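Local coordinates for protein cytokinin riboside 5'-monophosphate phosphoribohydrolase (Corynebacterium glutamicum, PDB 5WQ3) that is an alpha/beta protein of the SLOG clan, built on a parallel beta sheet with helices packed on its faces, at residues F194-I199 with D227-T232. Residues are numbered along the deposited sequence; the frame is centred on the assembly and turned at random.
With PGE (triethylene glycol), chain M.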
loop_
_atom_site.group_PDB
_atom_site.type_symbol
_atom_site.label_atom_id
_atom_site.label_comp_id
_atom_site.label_asym_id
_atom_site.label_seq_id
_atom_site.Cartn_x
_atom_site.Cartn_y
_atom_site.Cartn_z
ATOM N N PHE C 194 -74.462 -4.644 -21.669
ATOM C CA PHE C 194 -73.035 -4.424 -21.407
ATOM C C PHE C 194 -72.310 -5.351 -22.358
ATOM O O PHE C 194 -72.019 -6.443 -21.988
ATOM C CB PHE C 194 -72.704 -4.743 -19.961
ATOM C CG PHE C 194 -71.422 -4.140 -19.466
ATOM C CD1 PHE C 194 -70.191 -4.618 -19.900
ATOM C CD2 PHE C 194 -71.441 -3.097 -18.542
ATOM C CE1 PHE C 194 -69.002 -4.042 -19.486
ATOM C CE2 PHE C 194 -70.247 -2.521 -18.096
ATOM C CZ PHE C 194 -69.012 -3.002 -18.568
ATOM N N PRO C 195 -72.074 -4.919 -23.586
ATOM C CA PRO C 195 -71.464 -5.824 -24.585
ATOM C C PRO C 195 -69.990 -6.141 -24.295
ATOM O O PRO C 195 -69.253 -5.363 -23.672
ATOM C CB PRO C 195 -71.654 -5.064 -25.903
ATOM C CG PRO C 195 -71.797 -3.647 -25.495
ATOM C CD PRO C 195 -72.548 -3.695 -24.206
ATOM N N ILE C 196 -69.551 -7.310 -24.764
ATOM C CA ILE C 196 -68.278 -7.813 -24.408
ATOM C C ILE C 196 -67.709 -8.284 -25.712
ATOM O O ILE C 196 -68.351 -9.105 -26.410
ATOM C CB ILE C 196 -68.368 -9.001 -23.429
ATOM C CG1 ILE C 196 -69.024 -8.582 -22.090
ATOM C CG2 ILE C 196 -66.957 -9.582 -23.236
ATOM C CD1 ILE C 196 -69.370 -9.757 -21.219
ATOM N N VAL C 197 -66.550 -7.758 -26.053
ATOM C CA VAL C 197 -65.946 -8.114 -27.347
ATOM C C VAL C 197 -64.535 -8.602 -27.166
ATOM O O VAL C 197 -63.776 -8.008 -26.358
ATOM C CB VAL C 197 -65.871 -6.913 -28.299
ATOM C CG1 VAL C 197 -65.342 -7.373 -29.668
ATOM C CG2 VAL C 197 -67.229 -6.276 -28.435
ATOM N N LEU C 198 -64.185 -9.713 -27.867
ATOM C CA LEU C 198 -62.796 -10.191 -27.854
ATOM C C LEU C 198 -62.205 -9.945 -29.246
ATOM O O LEU C 198 -62.813 -10.330 -30.226
ATOM C CB LEU C 198 -62.666 -11.712 -27.431
ATOM C CG LEU C 198 -63.511 -12.248 -26.210
ATOM C CD1 LEU C 198 -63.284 -13.708 -25.960
ATOM C CD2 LEU C 198 -63.238 -11.514 -24.907
ATOM N N ILE C 199 -61.026 -9.355 -29.315
ATOM C CA ILE C 199 -60.329 -9.079 -30.556
ATOM C C ILE C 199 -59.169 -10.025 -30.761
ATOM O O ILE C 199 -58.304 -10.072 -29.961
ATOM C CB ILE C 199 -59.756 -7.670 -30.567
ATOM C CG1 ILE C 199 -60.823 -6.639 -30.240
ATOM C CG2 ILE C 199 -59.019 -7.395 -31.854
ATOM C CD1 ILE C 199 -61.821 -6.345 -31.301
ATOM N N ASP C 227 -72.470 -17.179 -26.101
ATOM C CA ASP C 227 -72.866 -16.670 -27.438
ATOM C C ASP C 227 -72.974 -15.174 -27.533
ATOM O O ASP C 227 -72.862 -14.651 -28.608
ATOM C CB ASP C 227 -74.243 -17.220 -27.853
ATOM C CG ASP C 227 -74.173 -18.631 -28.391
ATOM O OD1 ASP C 227 -73.065 -19.204 -28.416
ATOM O OD2 ASP C 227 -75.228 -19.164 -28.781
ATOM N N ARG C 228 -73.195 -14.494 -26.411
ATOM C CA ARG C 228 -73.373 -13.040 -26.400
ATOM C C ARG C 228 -72.102 -12.204 -26.559
ATOM O O ARG C 228 -72.198 -10.995 -26.825
ATOM C CB ARG C 228 -74.031 -12.628 -25.097
ATOM C CG ARG C 228 -73.121 -12.700 -23.869
ATOM C CD ARG C 228 -73.930 -12.678 -22.567
ATOM N NE ARG C 228 -74.964 -11.654 -22.692
ATOM C CZ ARG C 228 -76.220 -11.721 -22.244
ATOM N NH1 ARG C 228 -76.676 -12.773 -21.590
ATOM N NH2 ARG C 228 -77.044 -10.702 -22.466
ATOM N N MET C 229 -70.917 -12.820 -26.406
ATOM C CA MET C 229 -69.682 -12.118 -26.717
ATOM C C MET C 229 -69.456 -12.129 -28.215
ATOM O O MET C 229 -69.602 -13.135 -28.856
ATOM C CB MET C 229 -68.459 -12.827 -26.169
ATOM C CG MET C 229 -68.375 -12.928 -24.696
ATOM S SD MET C 229 -66.699 -13.411 -24.238
ATOM C CE MET C 229 -66.966 -15.180 -24.163
ATOM N N LEU C 230 -68.916 -11.076 -28.747
ATOM C CA LEU C 230 -68.438 -11.111 -30.104
ATOM C C LEU C 230 -66.962 -11.383 -30.064
ATOM O O LEU C 230 -66.245 -10.790 -29.266
ATOM C CB LEU C 230 -68.666 -9.772 -30.760
ATOM C CG LEU C 230 -68.019 -9.566 -32.098
ATOM C CD1 LEU C 230 -68.509 -10.569 -33.148
ATOM C CD2 LEU C 230 -68.263 -8.138 -32.510
ATOM N N VAL C 231 -66.507 -12.305 -30.905
ATOM C CA VAL C 231 -65.088 -12.508 -31.177
ATOM C C VAL C 231 -64.763 -12.151 -32.639
ATOM O O VAL C 231 -65.325 -12.773 -33.516
ATOM C CB VAL C 231 -64.671 -14.010 -30.944
ATOM C CG1 VAL C 231 -63.175 -14.175 -31.064
ATOM C CG2 VAL C 231 -65.165 -14.568 -29.611
ATOM N N THR C 232 -63.872 -11.206 -32.911
ATOM C CA THR C 232 -63.668 -10.758 -34.270
ATOM C C THR C 232 -62.312 -10.150 -34.428
ATOM O O THR C 232 -61.674 -9.781 -33.444
ATOM C CB THR C 232 -64.731 -9.712 -34.675
ATOM O OG1 THR C 232 -64.510 -9.336 -36.030
ATOM C CG2 THR C 232 -64.604 -8.400 -33.733
HETATM O O4 PGE M . -65.201 -14.013 -36.120
HETATM C C6 PGE M . -66.017 -12.885 -36.416
HETATM C C5 PGE M . -67.464 -13.321 -36.246
HETATM O O3 PGE M . -68.321 -12.269 -36.681
#
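Met229 sets CG beside its own backbone N (chi1 -64°) and keeps chi2 extended (-166°), which carries SD across to strand 196-199. Leu198 also holds CG beside its backbone N, with an extended chi2. The two side chains cross obliquely, and CD1 of Leu198 lies 3.8 Å from SD of Met229. The same methyl reaches CG2 of Val231 at 4.2 Å. Ile196, with CG2 anti to its backbone N, lays that methyl against CG of Met229 at 3.9 Å. Helices 173-188 and 201-216 pack over this apolar group, with Val182 on Ile196, Leu179 on Leu198, and Val208 on both Leu198 and Val231.

On the other face, Val197 and Leu230 lie side by side and point the same way, CG1 of Val197 being 4.1 Å from CD2 of Leu230. Phe241 of helix 235-246 touches Leu230 there.

Three backbone hydrogen bonds join the strands. Leu230 N donates to Ile196 O at 3.1 Å, in the carbonyl plane. Leu198 N reaches Leu230 O at 2.7 Å, almost straight (169° at the hydrogen). Thr232 N meets Leu198 O at 3.0 Å. Leu230 thus uses both its N and O on this neighbour, as does Leu198. Val231 O instead accepts a weak hydrogen bond from O4 of triethylene glycol, probably left from crystallisation.

Strand 230-232 is outermost within the chain. Helices 201-216 and 223-227 lead from strand 196-199 to it, so the pair forms a parallel beta-alpha-beta crossover at one edge of a Rossmann-like sheet.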